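Local structure of DUF4442 domain-containing protein (Pseudomonas aeruginosa, 1SH8) at residues Thr113-Gly116 and Lys120-Tyr123. The protein is of unknown function but is probably a thioesterase of the HotDog superfamily. Sequence-based numbering, arbitrary orientation.
Sequences TEAG and KAEY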
loop_
_atom_site.group_PDB
_atom_site.type_symbol
_atom_site.label_atom_id
_atom_site.label_comp_id
_atom_site.label_asym_id
_atom_site.label_seq_id
_atom_site.Cartn_x
_atom_site.Cartn_y
_atom_site.Cartn_z
ATOM N N THR A 113 -21.156 18.016 6.888
ATOM C CA THR A 113 -22.521 18.356 6.516
ATOM C C THR A 113 -23.032 17.364 5.477
ATOM O O THR A 113 -24.095 16.761 5.651
ATOM C CB THR A 113 -22.593 19.776 5.934
ATOM O OG1 THR A 113 -22.354 20.725 6.981
ATOM C CG2 THR A 113 -23.958 20.034 5.309
ATOM N N GLU A 114 -22.266 17.189 4.402
ATOM C CA GLU A 114 -22.642 16.268 3.336
ATOM C C GLU A 114 -22.707 14.809 3.804
ATOM O O GLU A 114 -23.609 14.070 3.410
ATOM C CB GLU A 114 -21.667 16.409 2.169
ATOM C CG GLU A 114 -21.827 15.366 1.089
ATOM C CD GLU A 114 -20.911 15.631 -0.088
ATOM O OE1 GLU A 114 -19.776 16.112 0.137
ATOM O OE2 GLU A 114 -21.317 15.351 -1.235
ATOM N N ALA A 115 -21.754 14.392 4.635
ATOM C CA ALA A 115 -21.747 13.023 5.145
ATOM C C ALA A 115 -22.944 12.838 6.075
ATOM O O ALA A 115 -23.555 11.769 6.122
ATOM C CB ALA A 115 -20.451 12.741 5.896
ATOM N N GLY A 116 -23.275 13.889 6.815
ATOM C CA GLY A 116 -24.401 13.812 7.722
ATOM C C GLY A 116 -25.730 13.761 6.993
ATOM O O GLY A 116 -26.611 12.978 7.351
ATOM N N LYS A 120 -22.510 9.985 3.068
ATOM C CA LYS A 120 -21.121 9.871 2.633
ATOM C C LYS A 120 -20.655 11.145 1.935
ATOM O O LYS A 120 -21.465 11.902 1.379
ATOM C CB LYS A 120 -20.945 8.683 1.684
ATOM C CG LYS A 120 -21.639 8.849 0.344
ATOM C CD LYS A 120 -21.390 7.641 -0.550
ATOM C CE LYS A 120 -22.070 7.799 -1.902
ATOM N NZ LYS A 120 -21.771 6.646 -2.800
ATOM N N ALA A 121 -19.344 11.373 1.975
ATOM C CA ALA A 121 -18.722 12.543 1.361
ATOM C C ALA A 121 -17.285 12.171 1.030
ATOM O O ALA A 121 -16.615 11.519 1.829
ATOM C CB ALA A 121 -18.747 13.714 2.323
ATOM N N GLU A 122 -16.808 12.586 -0.138
ATOM C CA GLU A 122 -15.443 12.262 -0.547
ATOM C C GLU A 122 -14.457 13.397 -0.319
ATOM O O GLU A 122 -14.799 14.570 -0.439
ATOM C CB GLU A 122 -15.369 11.940 -2.044
ATOM C CG GLU A 122 -16.302 10.884 -2.591
ATOM C CD GLU A 122 -16.136 10.735 -4.101
ATOM O OE1 GLU A 122 -15.851 11.760 -4.772
ATOM O OE2 GLU A 122 -16.297 9.610 -4.619
ATOM N N TYR A 123 -13.222 13.035 0.007
ATOM C CA TYR A 123 -12.159 14.019 0.146
ATOM C C TYR A 123 -10.894 13.370 -0.413
ATOM O O TYR A 123 -10.692 12.158 -0.288
ATOM C CB TYR A 123 -11.975 14.494 1.603
ATOM C CG TYR A 123 -11.616 13.447 2.639
ATOM C CD1 TYR A 123 -10.292 13.261 3.051
ATOM C CD2 TYR A 123 -12.608 12.685 3.254
ATOM C CE1 TYR A 123 -9.970 12.343 4.060
ATOM C CE2 TYR A 123 -12.299 11.763 4.260
ATOM C CZ TYR A 123 -10.982 11.599 4.658
ATOM O OH TYR A 123 -10.694 10.694 5.657
HETATM O O HOH W 1 -22.357 12.567 -0.925
HETATM O O HOH W 2 -16.625 16.381 -1.283
#
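The backbone carbonyl oxygen of K120 reaches the carboxylate of E114 through a water molecule, which gives one hydrogen to K120 O at 2.6 Å and the other to E114 OE2 at 3.0 Å. The link illustrates how 113-116 and 120-123 can be joined by water with no direct hydrogen bond between the two segments. A second water repeats the pattern two residues further along the strand, donating to E122 O at 2.7 Å and, more weakly, to E114 OE1, so that the two carboxylate oxygens serve the carbonyls of K120 and E122, on the same edge of the strand. A chi1 of 171° turns CG of E114 opposite its own N, and with the chain extended beyond it the side chain reaches across the start of the strand, past the methyl group of A121. Its CG packs 3.5 Å from K120 O, and OE1 lies 3.4 Å from A121 CB. These contacts flank the short link from helix 105-118 into strand 120-130, outermost within this chain in an antiparallel sheet of the HotDog-type fold. Beneath the polar layer, the methyl groups of A115 and A121 meet CB to CB at 4.1 Å; A115 also touches F78 and L146 of the sheet, while A121 packs on L111 of the helix. On its other edge the strand is bonded to strand 136-148 through the backbone pairing of A121 with L146; the CB of K120 points away from 113-116, and its side chain touches Q145 and R147.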